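Local coordinates for regulatory protein MarR (Planctomyces limnophilus, PDB 3U2R) that probably binds DNA as a transcription factor of the MarR family, using a winged helix-turn-helix domain, at residues L52-S57 with L66-R71; D29-I34 with E128-H133; A46-T51 with I83-D88; G90-T95 with V106-A111. All coordinates share one frame; numbering follows the deposited sequence.

Contacts 1, 3 and 4 make one cluster, the winged helix-turn-helix part of the chain, while contact 2 lies apart in the two long helices that join subunits. Contacts 1 and 3 share helix 46-58, their centres about 10 Å apart, and meet where Ile-68 packs on Ile-83 and Thr-51. Contact 4, the base of the wing, is centred about 10 Å from contact 3 and 12 Å from contact 1; a salt bridge of 2.7 Å from Arg-94 NH2 to Asp-84 OD1 fastens it to helix 78-88. Contact 2 has its centre 22 to 30 Å from the others, yet shares helix 110-148 with contact 4. Helix 78-88 and the wing probably touch DNA, as in relatives.

Contact 1. Residues L52-S57 with L66-R71; sequences LRLLRS and LQIADR
Leu-54 does most of the touching: CD1 meets Arg-71 alone, CD2 meets both Arg-71 and Ile-68. Its CD1 sits over one face of the Arg-71 guanidinium, offset toward the rim, with NH1 of Arg-71 3.5 Å from CD1 of Leu-54. The other methyl, CD2 of Leu-54, lies 3.9 Å from CB of Arg-71 and 4.0 Å from the backbone O of Ile-68, so this methyl lies between the start of the arginine chain and the backbone of Ile-68. Beside this pair, CD2 of Leu-55 meets CD1 of Ile-68 at 3.9 Å, the two side chains crossing at about a right angle.

Torsions bring Leu-54 and Arg-71 together. Leu-54 has CG anti to the backbone N (chi1 178°), which sends its fork straight across, whereas Arg-71 is bent at chi2 (-86°) and again at chi3 (-69°), folding the guanidinium back over the leucine. An alanine in place of Leu-54 would remove both methyl groups, and would probably leave the arginine head without its apolar support and loosen the packing on Ile-68.

Further out, Ser-57 OG gives its hydrogen to Leu-54 O (2.6 Å), approaching on a lone pair in the carbonyl plane, which keeps the serine side chain folded against its own helix. Met-63 of the short strand 63-64 touches Leu-54, Leu-55, Ile-68 and Arg-71 alike, and Ile-79 and Ile-83 back Ile-68. Helices 46-58 and 65-71 pack here in the helical core of the winged helix-turn-helix domain of MarR proteins, 65-71 being the helix that precedes the probable recognition helix 78-88.

Contact 2. Residues D29-I34 with E128-H133; sequences DRMKAI and ERQLGH
Gln-130 leaves its helix with CB running alongside helix 18-40, and CG anti to the carbonyl carbon then turns the chain across. CG of Gln-130 rests 3.8 Å from CG2 of Ile-34. Next, CD of Gln-130 passes 3.9 Å from CG of Met-31, a selenomethionine whose selenium end leads away. At the tip NE2 of Gln-130 donates to the backbone O of Met-31 at 2.8 Å, with an N-H...O angle of 140° and the nitrogen above the carbonyl plane. NE2 also bonds to Glu-35, and OE1 accepts from ND1 of His-127, so the amide is fixed at both ends. A leucine here would lose these polar bonds and would probably leave the carbonyl of Met-31 without this donor.

CD1 of Ile-34 reaches CD2 of His-133 (3.9 Å), and CD of Arg-30 lies 3.7 Å from CB of His-133. The guanidinium and imidazole planes are 25° apart; Arg-30 pairs with Asp-137, and His-133 NE2 bonds to Glu-147 of a third subunit.

Segments 29-34 and 128-133, on helices 18-40 and 110-148, run roughly antiparallel (150°), with Leu-134 on Arg-30 and Met-31, Ala-20 of a second subunit on Met-31, and Ile-143 of the third on His-133.

Contact 3. Residues A46-T51 with I83-D88; sequences AQQYNT and IDRLDD
The buried, apolar part lies along the aliphatic stem of Gln-48, which is extended beyond CG and runs antiparallel to the Leu-86 side chain. CD2 of Leu-86 stays near the whole stem, 4.1 Å from CB of Gln-48 and 4.0 Å from its CD. One turn on, Thr-51 offers its methyl rather than its hydroxyl: CG2 of Thr-51 is 4.2 Å from CD1 of Leu-86 and 4.4 Å from CG1 of Ile-83. The hydroxyl is turned back, OG1 of Thr-51 donating to the backbone O of Gln-47 at 2.8 Å. This bond holds the side-chain rotation and leaves the methyl facing helix 78-88; the same carbonyl also takes the amide N of Thr-51.

Here helix 46-58, which packs behind the helix-turn-helix, meets helix 78-88, the probable recognition helix, which in MarR proteins enters the DNA major groove; the two segments cross at -68°. Leu-82 touches Thr-51 as well, and Leu-86 goes on to Val-92 of the wing.

The solvent side belongs to Arg-85, which is exposed. Its CB lies 3.5 Å from NE2 of Gln-48, and that NE2 also stands over one face of the Arg-85 guanidinium, 3.6 Å above its plane and toward the rim, with amide and guanidinium turned 35° apart. The amide nitrogen simply lies over the guanidinium; the two are not hydrogen-bonded. The glutamine head takes its bonds from its own surroundings: OE1 accepts from Ser-45 N, just ahead of the helix, and NE2 reaches Leu-82 O weakly.

Contact 4. Residues G90-T95 with V106-A111; sequences GLVLRT and VALTDA
Thr-109 has its OG1 in the crowded position between backbone N and carbonyl carbon (chi1 59°), and Gly-90 takes a positive phi of 71° as it closes helix 78-88 in a Schellman motif. Together these turn the Gly-90 carbonyl onto the threonine hydroxyl: OG1 of Thr-109 donates to O of Gly-90 at 2.8 Å, in the carbonyl plane and on a lone pair. The same OG1 accepts from Gly-112 N as the N-cap of helix 110-148, so one hydroxyl ties the end of one helix to the start of another.

Beyond it the wing hairpin begins. Leu-93 and Ala-107 form the hydrogen-bonded antiparallel pair, N of Leu-93 to O of Ala-107 at 2.8 Å and N of Ala-107 to O of Leu-93 at 3.1 Å, both nearly straight. CG2 of Thr-109, just past the strand, comes 4.0 Å from CB of Leu-93. On the face of Arg-94 and Val-106, CG1 of Val-106, anti to its backbone N (chi1 -173°), packs 3.7 Å from CB of Val-92. CG2 of Val-106 lies 4.1 Å from CG of Arg-94, whose extended chain takes its guanidinium to a salt bridge with Asp-84 of helix 78-88.

The chemistry thus divides in two: backbone bonds and one doubly used hydroxyl fix the register at the wing's base, while branched aliphatic groups join it to the helical core, where Ile-83 and Leu-55 touch Val-106.

Contact 1. Residues L52-S57 with L66-R71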
loop_
_atom_site.group_PDB
_atom_site.type_symbol
_atom_site.label_atom_id
_atom_site.label_comp_id
_atom_site.label_asym_id
_atom_site.label_seq_id
_atom_site.Cartn_x
_atom_site.Cartn_y
_atom_site.Cartn_z
ATOM N N LEU A 52 -8.724 -17.345 26.022
ATOM C CA LEU A 52 -9.182 -16.339 26.951
ATOM C C LEU A 52 -10.304 -15.492 26.349
ATOM O O LEU A 52 -11.264 -15.246 27.041
ATOM C CB LEU A 52 -8.018 -15.444 27.397
ATOM C CG LEU A 52 -6.881 -16.122 28.221
ATOM C CD1 LEU A 52 -5.672 -15.189 28.398
ATOM C CD2 LEU A 52 -7.347 -16.521 29.645
ATOM N N ARG A 53 -10.218 -15.083 25.071
ATOM C CA ARG A 53 -11.269 -14.276 24.412
ATOM C C ARG A 53 -12.580 -15.032 24.321
ATOM O O ARG A 53 -13.651 -14.448 24.436
ATOM C CB ARG A 53 -10.841 -13.880 22.989
ATOM C CG ARG A 53 -9.891 -12.697 22.885
ATOM C CD ARG A 53 -10.643 -11.400 22.717
ATOM N NE ARG A 53 -11.579 -11.392 21.581
ATOM C CZ ARG A 53 -11.265 -11.185 20.301
ATOM N NH1 ARG A 53 -10.008 -10.967 19.942
ATOM N NH2 ARG A 53 -12.211 -11.198 19.370
ATOM N N LEU A 54 -12.484 -16.315 24.015
ATOM C CA LEU A 54 -13.658 -17.195 23.930
ATOM C C LEU A 54 -14.298 -17.295 25.332
ATOM O O LEU A 54 -15.516 -17.184 25.460
ATOM C CB LEU A 54 -13.200 -18.575 23.416
ATOM C CG LEU A 54 -14.208 -19.692 23.269
ATOM C CD1 LEU A 54 -15.284 -19.346 22.222
ATOM C CD2 LEU A 54 -13.520 -20.951 22.813
ATOM N N LEU A 55 -13.476 -17.403 26.396
ATOM C CA LEU A 55 -14.070 -17.492 27.720
ATOM C C LEU A 55 -14.680 -16.164 28.170
ATOM O O LEU A 55 -15.622 -16.181 28.963
ATOM C CB LEU A 55 -13.089 -18.052 28.773
ATOM C CG LEU A 55 -12.617 -19.470 28.480
ATOM C CD1 LEU A 55 -11.642 -19.941 29.524
ATOM C CD2 LEU A 55 -13.767 -20.419 28.361
ATOM N N ARG A 56 -14.187 -15.045 27.678
ATOM C CA ARG A 56 -14.777 -13.729 27.977
ATOM C C ARG A 56 -16.182 -13.616 27.410
ATOM O O ARG A 56 -17.035 -13.043 28.074
ATOM C CB ARG A 56 -13.909 -12.563 27.442
ATOM C CG ARG A 56 -14.525 -11.163 27.783
ATOM C CD ARG A 56 -13.568 -9.977 27.727
ATOM N NE ARG A 56 -12.830 -9.822 26.460
ATOM C CZ ARG A 56 -11.891 -8.883 26.234
ATOM N NH1 ARG A 56 -11.246 -8.841 25.072
ATOM N NH2 ARG A 56 -11.580 -7.992 27.179
ATOM N N SER A 57 -16.442 -14.211 26.216
ATOM C CA SER A 57 -17.757 -14.130 25.564
ATOM C C SER A 57 -18.864 -14.817 26.344
ATOM O O SER A 57 -20.023 -14.520 26.087
ATOM C CB SER A 57 -17.708 -14.703 24.145
ATOM O OG SER A 57 -17.533 -16.115 24.126
ATOM N N LEU A 66 -14.020 -29.704 25.975
ATOM C CA LEU A 66 -14.321 -30.201 24.628
ATOM C C LEU A 66 -14.967 -29.137 23.735
ATOM O O LEU A 66 -14.654 -29.100 22.532
ATOM C CB LEU A 66 -15.257 -31.407 24.693
ATOM C CG LEU A 66 -14.634 -32.732 25.162
ATOM C CD1 LEU A 66 -15.659 -33.817 25.152
ATOM C CD2 LEU A 66 -13.427 -33.137 24.260
ATOM N N GLN A 67 -15.890 -28.302 24.302
ATOM C CA GLN A 67 -16.555 -27.242 23.531
ATOM C C GLN A 67 -15.555 -26.123 23.190
ATOM O O GLN A 67 -15.655 -25.524 22.119
ATOM C CB GLN A 67 -17.789 -26.688 24.254
ATOM C CG GLN A 67 -18.523 -25.583 23.452
ATOM C CD GLN A 67 -19.896 -25.187 23.996
ATOM O OE1 GLN A 67 -20.024 -24.450 24.991
ATOM N NE2 GLN A 67 -20.964 -25.607 23.317
ATOM N N ILE A 68 -14.576 -25.850 24.082
ATOM C CA ILE A 68 -13.508 -24.875 23.800
ATOM C C ILE A 68 -12.757 -25.367 22.561
ATOM O O ILE A 68 -12.591 -24.617 21.613
ATOM C CB ILE A 68 -12.536 -24.705 24.996
ATOM C CG1 ILE A 68 -13.213 -23.988 26.218
ATOM C CG2 ILE A 68 -11.230 -23.999 24.554
ATOM C CD1 ILE A 68 -12.391 -23.954 27.427
ATOM N N ALA A 69 -12.305 -26.632 22.590
ATOM C CA ALA A 69 -11.559 -27.216 21.484
ATOM C C ALA A 69 -12.396 -27.175 20.190
ATOM O O ALA A 69 -11.924 -26.699 19.181
ATOM C CB ALA A 69 -11.179 -28.647 21.820
ATOM N N ASP A 70 -13.682 -27.546 20.271
ATOM C CA ASP A 70 -14.573 -27.514 19.114
ATOM C C ASP A 70 -14.721 -26.068 18.539
ATOM O O ASP A 70 -14.639 -25.908 17.323
ATOM C CB ASP A 70 -15.943 -28.117 19.495
ATOM C CG ASP A 70 -16.978 -28.008 18.402
ATOM O OD1 ASP A 70 -17.846 -27.109 18.495
ATOM O OD2 ASP A 70 -16.900 -28.796 17.429
ATOM N N ARG A 71 -14.871 -25.031 19.400
ATOM C CA ARG A 71 -15.046 -23.638 18.940
ATOM C C ARG A 71 -13.741 -23.017 18.385
ATOM O O ARG A 71 -13.791 -22.147 17.495
ATOM C CB ARG A 71 -15.590 -22.753 20.061
ATOM C CG ARG A 71 -17.072 -22.971 20.343
ATOM C CD ARG A 71 -17.956 -22.131 19.446
ATOM N NE ARG A 71 -17.882 -20.691 19.719
ATOM C CZ ARG A 71 -18.521 -20.052 20.701
ATOM N NH1 ARG A 71 -18.391 -18.736 20.841
ATOM N NH2 ARG A 71 -19.288 -20.725 21.560
#

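Contact 2. Residues D29-I34 with E128-H133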
loop_
_atom_site.group_PDB
_atom_site.type_symbol
_atom_site.label_atom_id
_atom_site.label_comp_id
_atom_site.label_asym_id
_atom_site.label_seq_id
_atom_site.Cartn_x
_atom_site.Cartn_y
_atom_site.Cartn_z
ATOM N N ASP A 29 2.574 -16.412 7.351
ATOM C CA ASP A 29 3.856 -16.358 8.081
ATOM C C ASP A 29 4.133 -14.958 8.694
ATOM O O ASP A 29 4.640 -14.837 9.827
ATOM C CB ASP A 29 4.996 -16.718 7.177
ATOM C CG ASP A 29 4.967 -18.150 6.746
ATOM O OD1 ASP A 29 4.515 -18.989 7.541
ATOM O OD2 ASP A 29 5.512 -18.453 5.656
ATOM N N ARG A 30 3.757 -13.923 7.984
ATOM C CA ARG A 30 4.021 -12.579 8.477
ATOM C C ARG A 30 3.125 -12.260 9.651
ATOM O O ARG A 30 3.582 -11.733 10.664
ATOM C CB ARG A 30 3.825 -11.562 7.345
ATOM C CG ARG A 30 4.062 -10.106 7.723
ATOM C CD ARG A 30 5.479 -9.728 8.004
ATOM N NE ARG A 30 6.239 -9.706 6.762
ATOM C CZ ARG A 30 7.564 -9.683 6.685
ATOM N NH1 ARG A 30 8.297 -9.734 7.779
ATOM N NH2 ARG A 30 8.166 -9.637 5.504
HETATM N N MSE A 31 1.865 -12.560 9.512
HETATM C CA MSE A 31 0.897 -12.336 10.594
HETATM C C MSE A 31 1.216 -13.131 11.815
HETATM O O MSE A 31 1.106 -12.619 12.922
HETATM C CB MSE A 31 -0.522 -12.674 10.163
HETATM C CG MSE A 31 -1.064 -11.668 9.195
HETATM SE SE MSE A 31 -2.980 -11.950 8.774
HETATM C CE MSE A 31 -2.883 -13.547 8.339
ATOM N N LYS A 32 1.562 -14.389 11.620
ATOM C CA LYS A 32 1.915 -15.303 12.725
ATOM C C LYS A 32 3.138 -14.821 13.481
ATOM O O LYS A 32 3.186 -14.882 14.722
ATOM C CB LYS A 32 2.222 -16.710 12.152
ATOM C CG LYS A 32 2.534 -17.773 13.199
ATOM C CD LYS A 32 1.277 -18.375 13.724
ATOM C CE LYS A 32 1.504 -19.192 14.973
ATOM N NZ LYS A 32 2.606 -20.162 14.775
ATOM N N ALA A 33 4.170 -14.374 12.735
ATOM C CA ALA A 33 5.379 -13.922 13.431
ATOM C C ALA A 33 5.131 -12.646 14.310
ATOM O O ALA A 33 5.680 -12.530 15.404
ATOM C CB ALA A 33 6.457 -13.641 12.426
ATOM N N ILE A 34 4.288 -11.734 13.849
ATOM C CA ILE A 34 4.042 -10.462 14.552
ATOM C C ILE A 34 3.259 -10.755 15.825
ATOM O O ILE A 34 3.540 -10.169 16.853
ATOM C CB ILE A 34 3.318 -9.436 13.619
ATOM C CG1 ILE A 34 4.326 -8.938 12.547
ATOM C CG2 ILE A 34 2.690 -8.236 14.418
ATOM C CD1 ILE A 34 3.658 -8.249 11.445
ATOM N N GLU A 128 -2.405 -3.575 13.350
ATOM C CA GLU A 128 -1.966 -2.480 12.483
ATOM C C GLU A 128 -0.584 -2.802 11.832
ATOM O O GLU A 128 -0.426 -2.671 10.603
ATOM C CB GLU A 128 -1.919 -1.186 13.253
ATOM C CG GLU A 128 -3.312 -0.687 13.639
ATOM C CD GLU A 128 -3.242 0.441 14.646
ATOM O OE1 GLU A 128 -2.134 0.978 14.804
ATOM O OE2 GLU A 128 -4.296 0.912 15.117
ATOM N N ARG A 129 0.367 -3.383 12.613
ATOM C CA ARG A 129 1.698 -3.733 12.055
ATOM C C ARG A 129 1.583 -4.844 11.060
ATOM O O ARG A 129 2.276 -4.814 10.049
ATOM C CB ARG A 129 2.649 -4.085 13.152
ATOM C CG ARG A 129 2.928 -2.843 14.101
ATOM C CD ARG A 129 4.237 -3.045 14.830
ATOM N NE ARG A 129 4.185 -4.222 15.675
ATOM C CZ ARG A 129 3.542 -4.304 16.848
ATOM N NH1 ARG A 129 2.892 -3.254 17.333
ATOM N NH2 ARG A 129 3.539 -5.447 17.539
ATOM N N GLN A 130 0.653 -5.773 11.269
ATOM C CA GLN A 130 0.409 -6.886 10.317
ATOM C C GLN A 130 -0.027 -6.375 8.993
ATOM O O GLN A 130 0.508 -6.787 7.979
ATOM C CB GLN A 130 -0.685 -7.807 10.836
ATOM C CG GLN A 130 -0.246 -8.693 11.993
ATOM C CD GLN A 130 -1.331 -9.621 12.459
ATOM O OE1 GLN A 130 -2.506 -9.283 12.491
ATOM N NE2 GLN A 130 -0.956 -10.774 12.970
ATOM N N LEU A 131 -1.040 -5.490 9.007
ATOM C CA LEU A 131 -1.629 -4.915 7.803
ATOM C C LEU A 131 -0.626 -4.067 7.033
ATOM O O LEU A 131 -0.509 -4.194 5.810
ATOM C CB LEU A 131 -2.869 -4.132 8.128
ATOM C CG LEU A 131 -4.042 -5.001 8.684
ATOM C CD1 LEU A 131 -5.058 -4.116 9.374
ATOM C CD2 LEU A 131 -4.683 -5.843 7.612
ATOM N N GLY A 132 0.161 -3.299 7.761
ATOM C CA GLY A 132 1.240 -2.516 7.181
ATOM C C GLY A 132 2.287 -3.353 6.484
ATOM O O GLY A 132 2.640 -3.088 5.328
ATOM N N HIS A 133 2.814 -4.324 7.184
ATOM C CA HIS A 133 3.824 -5.219 6.600
ATOM C C HIS A 133 3.255 -6.044 5.468
ATOM O O HIS A 133 3.978 -6.305 4.533
ATOM C CB HIS A 133 4.395 -6.176 7.633
ATOM C CG HIS A 133 5.489 -5.622 8.467
ATOM N ND1 HIS A 133 6.790 -5.571 8.002
ATOM C CD2 HIS A 133 5.471 -5.240 9.768
ATOM C CE1 HIS A 133 7.498 -5.023 8.977
ATOM N NE2 HIS A 133 6.747 -4.807 10.068
#

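Contact 3. Residues A46-T51 with I83-D88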
loop_
_atom_site.group_PDB
_atom_site.type_symbol
_atom_site.label_atom_id
_atom_site.label_comp_id
_atom_site.label_asym_id
_atom_site.label_seq_id
_atom_site.Cartn_x
_atom_site.Cartn_y
_atom_site.Cartn_z
ATOM N N ALA A 46 -0.995 -17.273 20.750
ATOM C CA ALA A 46 -2.215 -16.774 20.161
ATOM C C ALA A 46 -3.380 -17.711 20.510
ATOM O O ALA A 46 -4.479 -17.223 20.724
ATOM C CB ALA A 46 -2.064 -16.644 18.644
ATOM N N GLN A 47 -3.127 -19.039 20.621
ATOM C CA GLN A 47 -4.181 -20.005 20.946
ATOM C C GLN A 47 -4.646 -19.785 22.388
ATOM O O GLN A 47 -5.831 -19.943 22.660
ATOM C CB GLN A 47 -3.741 -21.465 20.711
ATOM C CG GLN A 47 -4.920 -22.393 20.540
ATOM C CD GLN A 47 -4.532 -23.807 20.119
ATOM O OE1 GLN A 47 -3.565 -24.404 20.626
ATOM N NE2 GLN A 47 -5.313 -24.403 19.214
ATOM N N GLN A 48 -3.725 -19.368 23.280
ATOM C CA GLN A 48 -4.089 -19.021 24.670
ATOM C C GLN A 48 -4.894 -17.726 24.699
ATOM O O GLN A 48 -5.899 -17.669 25.372
ATOM C CB GLN A 48 -2.882 -18.913 25.567
ATOM C CG GLN A 48 -2.318 -20.268 25.958
ATOM C CD GLN A 48 -1.042 -20.116 26.743
ATOM O OE1 GLN A 48 -0.155 -19.385 26.370
ATOM N NE2 GLN A 48 -0.862 -20.864 27.788
ATOM N N TYR A 49 -4.523 -16.730 23.882
ATOM C CA TYR A 49 -5.294 -15.485 23.779
ATOM C C TYR A 49 -6.710 -15.805 23.272
ATOM O O TYR A 49 -7.694 -15.268 23.796
ATOM C CB TYR A 49 -4.552 -14.512 22.834
ATOM C CG TYR A 49 -5.314 -13.229 22.534
ATOM C CD1 TYR A 49 -5.323 -12.179 23.432
ATOM C CD2 TYR A 49 -6.011 -13.074 21.351
ATOM C CE1 TYR A 49 -6.077 -11.031 23.202
ATOM C CE2 TYR A 49 -6.715 -11.901 21.075
ATOM C CZ TYR A 49 -6.712 -10.862 21.996
ATOM O OH TYR A 49 -7.408 -9.693 21.806
ATOM N N ASN A 50 -6.794 -16.686 22.230
ATOM C CA ASN A 50 -8.049 -17.107 21.602
ATOM C C ASN A 50 -8.937 -17.856 22.616
ATOM O O ASN A 50 -10.108 -17.570 22.706
ATOM C CB ASN A 50 -7.787 -17.961 20.389
ATOM C CG ASN A 50 -7.268 -17.188 19.212
ATOM O OD1 ASN A 50 -7.311 -15.968 19.157
ATOM N ND2 ASN A 50 -6.930 -17.893 18.183
ATOM N N THR A 51 -8.354 -18.652 23.482
ATOM C CA THR A 51 -9.092 -19.299 24.594
ATOM C C THR A 51 -9.596 -18.248 25.587
ATOM O O THR A 51 -10.779 -18.214 25.934
ATOM C CB THR A 51 -8.183 -20.315 25.276
ATOM O OG1 THR A 51 -7.730 -21.268 24.305
ATOM C CG2 THR A 51 -8.860 -21.024 26.395
ATOM N N ILE A 83 -4.426 -24.903 28.754
ATOM C CA ILE A 83 -5.296 -24.409 29.808
ATOM C C ILE A 83 -4.596 -24.565 31.165
ATOM O O ILE A 83 -4.788 -23.697 32.005
ATOM C CB ILE A 83 -6.703 -25.113 29.757
ATOM C CG1 ILE A 83 -7.523 -24.543 28.589
ATOM C CG2 ILE A 83 -7.546 -24.929 31.069
ATOM C CD1 ILE A 83 -8.725 -25.341 28.262
ATOM N N ASP A 84 -3.811 -25.657 31.383
ATOM C CA ASP A 84 -3.027 -25.888 32.602
ATOM C C ASP A 84 -2.166 -24.668 32.892
ATOM O O ASP A 84 -2.087 -24.246 34.030
ATOM C CB ASP A 84 -2.062 -27.118 32.464
ATOM C CG ASP A 84 -2.612 -28.534 32.499
ATOM O OD1 ASP A 84 -3.834 -28.700 32.772
ATOM O OD2 ASP A 84 -1.799 -29.501 32.294
ATOM N N ARG A 85 -1.472 -24.143 31.862
ATOM C CA ARG A 85 -0.630 -22.952 32.007
ATOM C C ARG A 85 -1.471 -21.769 32.430
ATOM O O ARG A 85 -1.086 -21.046 33.350
ATOM C CB ARG A 85 0.110 -22.623 30.694
ATOM C CG ARG A 85 1.254 -23.596 30.398
ATOM C CD ARG A 85 1.989 -23.220 29.121
ATOM N NE ARG A 85 1.365 -23.794 27.928
ATOM C CZ ARG A 85 1.642 -23.438 26.673
ATOM N NH1 ARG A 85 2.541 -22.485 26.422
ATOM N NH2 ARG A 85 1.012 -24.021 25.659
ATOM N N LEU A 86 -2.637 -21.583 31.779
ATOM C CA LEU A 86 -3.563 -20.495 32.150
ATOM C C LEU A 86 -4.101 -20.661 33.581
ATOM O O LEU A 86 -4.215 -19.672 34.292
ATOM C CB LEU A 86 -4.746 -20.385 31.180
ATOM C CG LEU A 86 -4.388 -20.093 29.738
ATOM C CD1 LEU A 86 -5.656 -20.004 28.930
ATOM C CD2 LEU A 86 -3.511 -18.813 29.661
ATOM N N ASP A 87 -4.419 -21.868 33.990
ATOM C CA ASP A 87 -4.834 -22.194 35.407
ATOM C C ASP A 87 -3.709 -21.920 36.378
ATOM O O ASP A 87 -3.947 -21.298 37.419
ATOM C CB ASP A 87 -5.214 -23.659 35.530
ATOM C CG ASP A 87 -6.164 -23.965 36.684
ATOM O OD1 ASP A 87 -6.012 -23.370 37.745
ATOM O OD2 ASP A 87 -7.046 -24.821 36.519
ATOM N N ASP A 88 -2.455 -22.288 36.034
ATOM C CA ASP A 88 -1.365 -22.046 36.982
ATOM C C ASP A 88 -1.143 -20.576 37.191
ATOM O O ASP A 88 -0.756 -20.178 38.269
ATOM C CB ASP A 88 -0.059 -22.708 36.512
ATOM C CG ASP A 88 -0.127 -24.221 36.505
ATOM O OD1 ASP A 88 -0.923 -24.794 37.311
ATOM O OD2 ASP A 88 0.593 -24.838 35.692
#

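Contact 4. Residues G90-T95 with V106-A111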
loop_
_atom_site.group_PDB
_atom_site.type_symbol
_atom_site.label_atom_id
_atom_site.label_comp_id
_atom_site.label_asym_id
_atom_site.label_seq_id
_atom_site.Cartn_x
_atom_site.Cartn_y
_atom_site.Cartn_z
ATOM N N GLY A 90 -3.480 -18.391 37.341
ATOM C CA GLY A 90 -4.671 -17.815 37.977
ATOM C C GLY A 90 -5.530 -17.076 36.955
ATOM O O GLY A 90 -6.296 -16.200 37.302
ATOM N N LEU A 91 -5.371 -17.355 35.654
ATOM C CA LEU A 91 -6.112 -16.603 34.629
ATOM C C LEU A 91 -7.472 -17.238 34.304
ATOM O O LEU A 91 -8.334 -16.563 33.722
ATOM C CB LEU A 91 -5.273 -16.478 33.345
ATOM C CG LEU A 91 -3.978 -15.709 33.490
ATOM C CD1 LEU A 91 -3.215 -15.815 32.217
ATOM C CD2 LEU A 91 -4.202 -14.216 33.839
ATOM N N VAL A 92 -7.624 -18.534 34.601
ATOM C CA VAL A 92 -8.854 -19.295 34.400
ATOM C C VAL A 92 -9.122 -20.154 35.625
ATOM O O VAL A 92 -8.209 -20.381 36.390
ATOM C CB VAL A 92 -8.830 -20.151 33.156
ATOM C CG1 VAL A 92 -8.576 -19.313 31.925
ATOM C CG2 VAL A 92 -7.825 -21.300 33.291
ATOM N N LEU A 93 -10.371 -20.543 35.843
ATOM C CA LEU A 93 -10.768 -21.394 36.971
ATOM C C LEU A 93 -11.447 -22.664 36.441
ATOM O O LEU A 93 -12.424 -22.585 35.715
ATOM C CB LEU A 93 -11.692 -20.641 37.909
ATOM C CG LEU A 93 -12.060 -21.396 39.187
ATOM C CD1 LEU A 93 -10.873 -21.593 40.070
ATOM C CD2 LEU A 93 -13.114 -20.731 39.904
ATOM N N ARG A 94 -10.949 -23.819 36.829
ATOM C CA ARG A 94 -11.542 -25.090 36.417
ATOM C C ARG A 94 -12.565 -25.586 37.400
ATOM O O ARG A 94 -12.385 -25.481 38.617
ATOM C CB ARG A 94 -10.466 -26.158 36.250
ATOM C CG ARG A 94 -9.720 -26.033 34.956
ATOM C CD ARG A 94 -8.578 -27.044 34.915
ATOM N NE ARG A 94 -8.019 -27.230 33.579
ATOM C CZ ARG A 94 -6.759 -27.557 33.303
ATOM N NH1 ARG A 94 -6.371 -27.723 32.047
ATOM N NH2 ARG A 94 -5.869 -27.701 34.282
ATOM N N THR A 95 -13.640 -26.158 36.880
ATOM C CA THR A 95 -14.684 -26.775 37.717
ATOM C C THR A 95 -15.020 -28.124 37.103
ATOM O O THR A 95 -15.436 -28.167 35.951
ATOM C CB THR A 95 -15.910 -25.874 37.821
ATOM O OG1 THR A 95 -15.464 -24.590 38.261
ATOM C CG2 THR A 95 -16.924 -26.398 38.841
ATOM N N VAL A 106 -14.276 -24.540 32.236
ATOM C CA VAL A 106 -13.251 -23.522 32.469
ATOM C C VAL A 106 -13.910 -22.171 32.276
ATOM O O VAL A 106 -14.536 -21.984 31.242
ATOM C CB VAL A 106 -12.098 -23.735 31.435
ATOM C CG1 VAL A 106 -10.911 -22.813 31.724
ATOM C CG2 VAL A 106 -11.657 -25.194 31.408
ATOM N N ALA A 107 -13.712 -21.233 33.216
ATOM C CA ALA A 107 -14.208 -19.874 33.132
ATOM C C ALA A 107 -13.037 -18.891 33.333
ATOM O O ALA A 107 -12.018 -19.190 33.996
ATOM C CB ALA A 107 -15.286 -19.665 34.216
ATOM N N LEU A 108 -13.213 -17.691 32.831
ATOM C CA LEU A 108 -12.226 -16.636 33.083
ATOM C C LEU A 108 -12.319 -16.189 34.531
ATOM O O LEU A 108 -13.387 -16.298 35.108
ATOM C CB LEU A 108 -12.502 -15.381 32.231
ATOM C CG LEU A 108 -11.840 -15.115 30.939
ATOM C CD1 LEU A 108 -12.017 -13.658 30.595
ATOM C CD2 LEU A 108 -10.369 -15.490 30.925
ATOM N N THR A 109 -11.218 -15.713 35.102
ATOM C CA THR A 109 -11.141 -15.086 36.452
ATOM C C THR A 109 -11.049 -13.597 36.270
ATOM O O THR A 109 -10.870 -13.132 35.139
ATOM C CB THR A 109 -9.906 -15.562 37.188
ATOM O OG1 THR A 109 -8.775 -15.195 36.404
ATOM C CG2 THR A 109 -9.916 -17.039 37.423
ATOM N N ASP A 110 -11.036 -12.841 37.359
ATOM C CA ASP A 110 -10.824 -11.393 37.251
ATOM C C ASP A 110 -9.475 -11.067 36.637
ATOM O O ASP A 110 -9.361 -10.099 35.888
ATOM C CB ASP A 110 -10.899 -10.714 38.610
ATOM C CG ASP A 110 -12.309 -10.610 39.185
ATOM O OD1 ASP A 110 -13.265 -11.048 38.511
ATOM O OD2 ASP A 110 -12.464 -9.995 40.243
ATOM N N ALA A 111 -8.448 -11.856 36.971
ATOM C CA ALA A 111 -7.119 -11.593 36.443
ATOM C C ALA A 111 -7.003 -11.953 34.983
ATOM O O ALA A 111 -6.235 -11.295 34.297
ATOM C CB ALA A 111 -6.076 -12.337 37.251
#